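Local coordinates for protein Uly1 (PDB 7DRQ) that binds calcium ions and probably cleaves the algal polysaccharide ulvan as a family 24 polysaccharide lyase of a marine bacterium, at residues Gln13-Phe17 with Asn44-Pro48; Leu70-Leu76 with Thr88-Gln94. Numbering follows the deposited sequence.

Contact 1 of 2, residues Gln13-Phe17 with Asn44-Pro48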
ATOM      1  N   GLN A  13      16.567  -8.101  12.785  1.00 17.07           N
ATOM      2  CA  GLN A  13      15.817  -7.527  13.894  1.00 15.97           C
ATOM      3  C   GLN A  13      14.504  -6.898  13.442  1.00 12.67           C
ATOM      4  O   GLN A  13      14.015  -5.971  14.087  1.00 12.10           O
ATOM      5  CB  GLN A  13      16.658  -6.486  14.627  1.00 17.21           C
ATOM      6  CG  GLN A  13      17.995  -6.983  15.115  1.00 28.46           C
ATOM      7  CD  GLN A  13      18.356  -6.389  16.459  1.00 33.30           C
ATOM      8  OE1 GLN A  13      18.229  -5.182  16.664  1.00 26.56           O
ATOM      9  NE2 GLN A  13      18.797  -7.236  17.389  1.00 37.43           N
ATOM     10  N   ALA A  14      13.922  -7.375  12.340  1.00 11.25           N
ATOM     11  CA  ALA A  14      12.640  -6.836  11.889  1.00 13.09           C
ATOM     12  C   ALA A  14      11.522  -7.239  12.842  1.00 14.11           C
ATOM     13  O   ALA A  14      11.432  -8.396  13.267  1.00 14.35           O
ATOM     14  CB  ALA A  14      12.318  -7.329  10.477  1.00 13.20           C
ATOM     15  N   LEU A  15      10.675  -6.275  13.182  1.00 12.67           N
ATOM     16  CA  LEU A  15       9.602  -6.521  14.142  1.00 15.48           C
ATOM     17  C   LEU A  15       8.570  -7.498  13.585  1.00 15.80           C
ATOM     18  O   LEU A  15       8.157  -7.405  12.427  1.00 13.91           O
ATOM     19  CB  LEU A  15       8.931  -5.206  14.528  1.00 11.50           C
ATOM     20  CG  LEU A  15       7.704  -5.325  15.452  1.00 12.97           C
ATOM     21  CD1 LEU A  15       8.115  -5.910  16.810  1.00 12.72           C
ATOM     22  CD2 LEU A  15       7.019  -3.968  15.635  1.00 14.77           C
ATOM     23  N   PHE A  16       8.146  -8.437  14.429  1.00 13.01           N
ATOM     24  CA  PHE A  16       7.113  -9.396  14.086  1.00 14.39           C
ATOM     25  C   PHE A  16       6.203  -9.585  15.289  1.00 13.99           C
ATOM     26  O   PHE A  16       6.675  -9.589  16.428  1.00 14.81           O
ATOM     27  CB  PHE A  16       7.730 -10.731  13.670  1.00 13.15           C
ATOM     28  CG  PHE A  16       6.738 -11.741  13.186  1.00 16.28           C
ATOM     29  CD1 PHE A  16       6.324 -11.742  11.863  1.00 12.66           C
ATOM     30  CD2 PHE A  16       6.251 -12.717  14.044  1.00 16.93           C
ATOM     31  CE1 PHE A  16       5.412 -12.690  11.410  1.00 16.49           C
ATOM     32  CE2 PHE A  16       5.343 -13.660  13.603  1.00 18.04           C
ATOM     33  CZ  PHE A  16       4.919 -13.648  12.284  1.00 16.43           C
ATOM     34  N   PHE A  17       4.909  -9.734  15.036  1.00 13.09           N
ATOM     35  CA  PHE A  17       3.931  -9.897  16.109  1.00 14.52           C
ATOM     36  C   PHE A  17       3.780 -11.391  16.383  1.00 14.32           C
ATOM     37  O   PHE A  17       3.008 -12.085  15.717  1.00 18.19           O
ATOM     38  CB  PHE A  17       2.611  -9.240  15.729  1.00 12.29           C
ATOM     39  CG  PHE A  17       2.761  -7.814  15.282  1.00 13.84           C
ATOM     40  CD1 PHE A  17       3.661  -6.970  15.917  1.00 12.20           C
ATOM     41  CD2 PHE A  17       2.005  -7.311  14.232  1.00 12.49           C
ATOM     42  CE1 PHE A  17       3.796  -5.644  15.507  1.00 13.81           C
ATOM     43  CE2 PHE A  17       2.135  -5.984  13.823  1.00 11.12           C
ATOM     44  CZ  PHE A  17       3.039  -5.161  14.458  1.00 12.72           C
ATOM     45  N   ASN A  44      -0.047 -10.395  11.349  1.00 13.57           N
ATOM     46  CA  ASN A  44       1.049 -10.544  12.298  1.00 12.60           C
ATOM     47  C   ASN A  44       2.383 -10.043  11.754  1.00 14.11           C
ATOM     48  O   ASN A  44       3.373 -10.064  12.486  1.00 15.07           O
ATOM     49  CB  ASN A  44       1.169 -12.010  12.761  1.00 13.20           C
ATOM     50  CG  ASN A  44       1.456 -12.980  11.633  1.00 18.07           C
ATOM     51  OD1 ASN A  44       1.792 -12.587  10.517  1.00 18.36           O
ATOM     52  ND2 ASN A  44       1.347 -14.279  11.933  1.00 20.51           N
ATOM     53  N   ALA A  45       2.423  -9.547  10.516  1.00 12.52           N
ATOM     54  CA  ALA A  45       3.685  -9.202   9.853  1.00 12.28           C
ATOM     55  C   ALA A  45       3.606  -7.767   9.337  1.00 12.54           C
ATOM     56  O   ALA A  45       2.973  -7.501   8.307  1.00 14.90           O
ATOM     57  CB  ALA A  45       3.990 -10.187   8.727  1.00 13.68           C
ATOM     58  N   ILE A  46       4.246  -6.843  10.062  1.00 10.06           N
ATOM     59  CA  ILE A  46       4.292  -5.437   9.663  1.00 11.29           C
ATOM     60  C   ILE A  46       5.535  -5.106   8.840  1.00 12.11           C
ATOM     61  O   ILE A  46       5.656  -3.978   8.339  1.00 11.91           O
ATOM     62  CB  ILE A  46       4.202  -4.548  10.924  1.00 12.98           C
ATOM     63  CG1 ILE A  46       3.726  -3.132  10.576  1.00 14.11           C
ATOM     64  CG2 ILE A  46       5.535  -4.553  11.696  1.00 16.64           C
ATOM     65  CD1 ILE A  46       3.191  -2.350  11.774  1.00 14.76           C
ATOM     66  N   ALA A  47       6.447  -6.059   8.668  1.00 12.41           N
ATOM     67  CA  ALA A  47       7.677  -5.873   7.903  1.00 12.54           C
ATOM     68  C   ALA A  47       8.066  -7.156   7.175  1.00 12.16           C
ATOM     69  O   ALA A  47       8.238  -8.206   7.814  1.00 14.19           O
ATOM     70  CB  ALA A  47       8.812  -5.420   8.825  1.00 15.73           C
ATOM     71  N   PRO A  48       8.206  -7.135   5.840  1.00 10.05           N
ATOM     72  CA  PRO A  48       7.943  -6.012   4.943  1.00 11.77           C
ATOM     73  C   PRO A  48       6.452  -5.892   4.666  1.00 10.59           C
ATOM     74  O   PRO A  48       5.779  -6.890   4.431  1.00 11.52           O
ATOM     75  CB  PRO A  48       8.723  -6.382   3.680  1.00 12.94           C
ATOM     76  CG  PRO A  48       8.703  -7.862   3.663  1.00 13.54           C
ATOM     77  CD  PRO A  48       8.627  -8.336   5.097  1.00 11.38           C
TER
HETATM   78  O   HOH W   1       6.950  -8.586  10.305  1.00 15.08           O
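This is a buried, mainly apolar contact where, consistent with a beta-propeller, the end of the N-terminal strand 3-15, outermost in the sheet of the C-terminal strands, meets the irregular loop 44-48 leading to strand 53-56 of the next blade. The two backbones run nearly antiparallel, their end-to-end directions 165° apart, and they close together toward F17: the CA atoms of A14 and A47 lie 6.4 Å apart, those of F17 and N44 4.8 Å. At that tighter end the one direct hydrogen bond between the segments forms, F17 N to N44 O at 3.0 Å. Where the backbones are further apart a water fills the gap, donating to L15 O (2.7 Å) and accepting from A47 N (3.1 Å), so that main-chain groups without a direct partner across the contact are linked. Side chains fill the rest. F17 CZ packs on I46 CB at 3.8 Å, L15 CD2 meets I46 CG2 at 4.2 Å, and A14 CB faces A47 CB at 4.3 Å. The F16 ring lies beside the loop, with N44 O over one face (F16 CD1 to N44 O 3.5 Å) and A45 CB 3.9 Å from F16 CE1. The cis peptide bond before P48 directly follows A47. Around the contact, R470 of strand 469-478 makes a cation-pi interaction with F16 and backbone hydrogen bonding with A14, where Q13 and A14 form a classic beta bulge; strands 444-452 and 455-462 of the same sheet touch F16 and P48, while Y65 of strand 59-65, in the next sheet, is backbone hydrogen-bonded to L15 and packs against L15 and I46.

Contact 2 of 2, residues Leu70-Leu76 with Thr88-Gln94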
ATOM      1  N   LEU A  70       9.569  -4.163  22.879  1.00 14.58           N
ATOM      2  CA  LEU A  70       9.958  -2.995  23.662  1.00 16.82           C
ATOM      3  C   LEU A  70      10.730  -1.966  22.843  1.00 18.98           C
ATOM      4  O   LEU A  70      11.103  -0.917  23.379  1.00 16.59           O
ATOM      5  CB  LEU A  70      10.794  -3.426  24.876  1.00 17.06           C
ATOM      6  CG  LEU A  70      10.085  -4.344  25.877  1.00 18.87           C
ATOM      7  CD1 LEU A  70      10.939  -4.528  27.134  1.00 26.17           C
ATOM      8  CD2 LEU A  70       8.677  -3.834  26.221  1.00 19.64           C
ATOM      9  N   ASP A  71      10.960  -2.237  21.560  1.00 16.52           N
ATOM     10  CA  ASP A  71      11.739  -1.365  20.694  1.00 12.49           C
ATOM     11  C   ASP A  71      10.788  -0.659  19.732  1.00 14.93           C
ATOM     12  O   ASP A  71      10.329   0.455  20.011  1.00 11.93           O
ATOM     13  CB  ASP A  71      12.799  -2.195  19.963  1.00 13.86           C
ATOM     14  CG  ASP A  71      13.818  -1.345  19.233  1.00 17.70           C
ATOM     15  OD1 ASP A  71      13.435  -0.492  18.413  1.00 15.56           O
ATOM     16  OD2 ASP A  71      15.025  -1.553  19.459  1.00 26.31           O
ATOM     17  N   ARG A  72      10.460  -1.327  18.622  1.00 14.41           N
ATOM     18  CA  ARG A  72       9.424  -0.899  17.682  1.00 13.59           C
ATOM     19  C   ARG A  72       9.795   0.371  16.922  1.00 12.70           C
ATOM     20  O   ARG A  72       8.916   1.035  16.375  1.00 13.03           O
ATOM     21  CB  ARG A  72       8.060  -0.704  18.378  1.00 13.70           C
ATOM     22  CG  ARG A  72       7.689  -1.802  19.383  1.00 13.06           C
ATOM     23  CD  ARG A  72       6.335  -1.506  20.055  1.00 12.77           C
ATOM     24  NE  ARG A  72       6.218  -0.129  20.547  1.00 12.55           N
ATOM     25  CZ  ARG A  72       6.671   0.296  21.726  1.00 14.69           C
ATOM     26  NH1 ARG A  72       7.289  -0.540  22.548  1.00 14.98           N
ATOM     27  NH2 ARG A  72       6.510   1.563  22.086  1.00 17.98           N
ATOM     28  N   HIS A  73      11.079   0.720  16.836  1.00 12.86           N
ATOM     29  CA  HIS A  73      11.440   1.991  16.217  1.00 13.18           C
ATOM     30  C   HIS A  73      11.263   1.943  14.707  1.00 10.54           C
ATOM     31  O   HIS A  73      11.451   0.904  14.065  1.00 13.73           O
ATOM     32  CB  HIS A  73      12.885   2.362  16.538  1.00 12.86           C
ATOM     33  CG  HIS A  73      13.055   2.991  17.884  1.00 12.48           C
ATOM     34  ND1 HIS A  73      12.984   4.353  18.078  1.00 12.81           N
ATOM     35  CD2 HIS A  73      13.305   2.447  19.098  1.00 14.12           C
ATOM     36  CE1 HIS A  73      13.174   4.622  19.358  1.00 15.51           C
ATOM     37  NE2 HIS A  73      13.360   3.483  20.001  1.00 14.92           N
ATOM     38  N   VAL A  74      10.891   3.093  14.152  1.00 10.37           N
ATOM     39  CA  VAL A  74      10.814   3.274  12.705  1.00  9.96           C
ATOM     40  C   VAL A  74      12.223   3.299  12.120  1.00 11.87           C
ATOM     41  O   VAL A  74      13.079   4.077  12.560  1.00 13.32           O
ATOM     42  CB  VAL A  74      10.059   4.574  12.381  1.00 11.36           C
ATOM     43  CG1 VAL A  74      10.247   4.961  10.920  1.00 13.14           C
ATOM     44  CG2 VAL A  74       8.565   4.438  12.734  1.00 10.84           C
HETATM   45  N   MSE A  75      12.472   2.454  11.121  1.00  9.18           N
HETATM   46  CA  MSE A  75      13.801   2.372  10.495  1.00 10.80           C
HETATM   47  C   MSE A  75      13.749   2.653   9.006  1.00 11.44           C
HETATM   48  O   MSE A  75      12.775   2.316   8.341  1.00 10.08           O
HETATM   49  CB  MSE A  75      14.434   0.990  10.690  1.00 10.78           C
HETATM   50  CG  MSE A  75      14.231   0.362  12.056  1.00 12.75           C
HETATM   51 SE   MSE A  75      15.222   1.289  13.448  0.73 14.26          SE
HETATM   52  CE  MSE A  75      17.063   1.068  12.811  1.00 10.67           C
ATOM     53  N   LEU A  76      14.828   3.239   8.478  1.00 12.70           N
ATOM     54  CA  LEU A  76      14.981   3.471   7.050  1.00  8.43           C
ATOM     55  C   LEU A  76      16.356   2.976   6.629  1.00 10.75           C
ATOM     56  O   LEU A  76      17.370   3.463   7.135  1.00 11.89           O
ATOM     57  CB  LEU A  76      14.803   4.958   6.710  1.00  8.32           C
ATOM     58  CG  LEU A  76      15.165   5.300   5.256  1.00 10.22           C
ATOM     59  CD1 LEU A  76      14.244   4.554   4.289  1.00  9.95           C
ATOM     60  CD2 LEU A  76      15.124   6.814   5.008  1.00 11.49           C
ATOM     61  N   THR A  88      21.584   2.372   7.700  1.00 14.33           N
ATOM     62  CA  THR A  88      20.246   2.455   8.274  1.00 10.23           C
ATOM     63  C   THR A  88      20.152   3.640   9.225  1.00 15.35           C
ATOM     64  O   THR A  88      21.120   3.975   9.915  1.00 13.78           O
ATOM     65  CB  THR A  88      19.894   1.131   8.980  1.00 12.81           C
ATOM     66  OG1 THR A  88      19.801   0.098   7.991  1.00 11.52           O
ATOM     67  CG2 THR A  88      18.562   1.213   9.717  1.00 15.05           C
ATOM     68  N   ILE A  89      18.980   4.275   9.246  1.00 10.43           N
ATOM     69  CA  ILE A  89      18.687   5.387  10.146  1.00 11.93           C
ATOM     70  C   ILE A  89      17.594   4.936  11.096  1.00 12.21           C
ATOM     71  O   ILE A  89      16.566   4.409  10.655  1.00 14.10           O
ATOM     72  CB  ILE A  89      18.234   6.645   9.386  1.00 14.44           C
ATOM     73  CG1 ILE A  89      19.348   7.184   8.477  1.00 11.70           C
ATOM     74  CG2 ILE A  89      17.766   7.708  10.374  1.00 11.70           C
ATOM     75  CD1 ILE A  89      18.893   8.381   7.615  1.00 13.29           C
ATOM     76  N   GLU A  90      17.809   5.142  12.393  1.00 14.40           N
ATOM     77  CA  GLU A  90      16.788   4.886  13.400  1.00 12.79           C
ATOM     78  C   GLU A  90      16.054   6.184  13.716  1.00 16.52           C
ATOM     79  O   GLU A  90      16.681   7.185  14.082  1.00 16.52           O
ATOM     80  CB  GLU A  90      17.402   4.309  14.675  1.00 17.33           C
ATOM     81  CG  GLU A  90      16.398   4.120  15.792  1.00 16.39           C
ATOM     82  CD  GLU A  90      17.054   3.814  17.123  1.00 20.59           C
ATOM     83  OE1 GLU A  90      18.177   3.279  17.121  1.00 22.03           O
ATOM     84  OE2 GLU A  90      16.443   4.116  18.167  1.00 22.79           O
ATOM     85  N   PHE A  91      14.746   6.158  13.589  1.00 10.66           N
ATOM     86  CA  PHE A  91      13.922   7.305  13.930  1.00 15.44           C
ATOM     87  C   PHE A  91      13.383   7.171  15.350  1.00 15.15           C
ATOM     88  O   PHE A  91      13.188   6.060  15.844  1.00 13.54           O
ATOM     89  CB  PHE A  91      12.754   7.454  12.943  1.00 13.88           C
ATOM     90  CG  PHE A  91      13.158   8.100  11.650  1.00 14.02           C
ATOM     91  CD1 PHE A  91      13.718   7.346  10.636  1.00 13.64           C
ATOM     92  CD2 PHE A  91      13.006   9.469  11.460  1.00 15.10           C
ATOM     93  CE1 PHE A  91      14.126   7.944   9.453  1.00 12.41           C
ATOM     94  CE2 PHE A  91      13.405  10.075  10.269  1.00 14.43           C
ATOM     95  CZ  PHE A  91      13.960   9.313   9.270  1.00 11.61           C
ATOM     96  N   PRO A  92      13.169   8.296  16.036  1.00 12.82           N
ATOM     97  CA  PRO A  92      12.711   8.215  17.432  1.00 16.00           C
ATOM     98  C   PRO A  92      11.347   7.573  17.587  1.00 12.79           C
ATOM     99  O   PRO A  92      11.089   6.948  18.622  1.00 12.85           O
ATOM    100  CB  PRO A  92      12.687   9.686  17.882  1.00 17.82           C
ATOM    101  CG  PRO A  92      13.632  10.394  16.969  1.00 15.34           C
ATOM    102  CD  PRO A  92      13.626   9.646  15.660  1.00 15.45           C
ATOM    103  N   HIS A  93      10.461   7.713  16.603  1.00 12.54           N
ATOM    104  CA  HIS A  93       9.100   7.210  16.759  1.00 13.60           C
ATOM    105  C   HIS A  93       9.070   5.690  16.890  1.00 12.63           C
ATOM    106  O   HIS A  93       9.782   4.978  16.180  1.00 12.50           O
ATOM    107  CB  HIS A  93       8.236   7.602  15.574  1.00 12.15           C
ATOM    108  CG  HIS A  93       6.798   7.222  15.746  1.00 11.71           C
ATOM    109  ND1 HIS A  93       5.950   7.906  16.592  1.00 15.19           N
ATOM    110  CD2 HIS A  93       6.064   6.222  15.203  1.00 13.38           C
ATOM    111  CE1 HIS A  93       4.748   7.356  16.546  1.00 13.51           C
ATOM    112  NE2 HIS A  93       4.791   6.329  15.716  1.00 12.58           N
ATOM    113  N   GLN A  94       8.186   5.194  17.757  1.00 13.02           N
ATOM    114  CA  GLN A  94       7.977   3.764  17.948  1.00 14.32           C
ATOM    115  C   GLN A  94       6.536   3.425  17.605  1.00 12.76           C
ATOM    116  O   GLN A  94       5.632   4.206  17.893  1.00 13.81           O
ATOM    117  CB  GLN A  94       8.273   3.323  19.392  1.00 18.19           C
ATOM    118  CG  GLN A  94       9.705   3.589  19.850  1.00 17.44           C
ATOM    119  CD  GLN A  94       9.818   3.640  21.356  1.00 24.27           C
ATOM    120  OE1 GLN A  94       9.494   4.657  21.978  1.00 21.31           O
ATOM    121  NE2 GLN A  94      10.257   2.538  21.954  1.00 15.65           N
TER
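An antiparallel beta hairpin, strands 73-80 and 86-91 at the edge of a four-stranded sheet in the BNR-repeat region, brings these segments together. L76 and I89 form a hydrogen-bonded pair (L76 N to I89 O 3.0 Å, I89 N to L76 O 2.8 Å), and M75 and E90 the adjacent non-hydrogen-bonded one. Further along, F91 N donates to V74 O (2.9 Å), but V74 N donates to H93 O (3.0 Å): the register slips by two between M75 and H73, a beta bulge at the corner the chain turns at P92. V74 CB and F91 CB pack at 4.0 Å. H93, beyond the corner, hydrogen-bonds D127 through NE2 and K185, a calcium-site residue, through ND1. Just before strand 73-80, D71 OD1 accepts from H73 N (3.1 Å) in an Asx turn, its OD2 salt-bridged to R66, while Q94 NE2 reaches D71 O at 2.8 Å. The H73 side chain spans the bulge: ND1 donates to F91 O at 2.8 Å, and Q94 CG sits over its ring face in a CH-pi contact, 3.6 Å from the centroid.

How the contacts relate
The contacts follow one another along the chain, contact 1 closing at P48 before contact 2 opens at L70. Their centres lie about 13 Å apart on the same side of the chain's centre; their nearest atoms, about 4 Å apart, do not touch. Contact 1 stands between two sheets, one containing strand 3-15 and the C-terminal strands, the other beginning with strand 53-56; contact 2 lies in the latter, on its outermost hairpin. Strand 59-65 connects them: Y65 touches L15, I46 and V74. This arrangement is consistent with a beta-propeller, in which the N-terminal strand completes the last blade beside the first, whose outer edge approaches a calcium site.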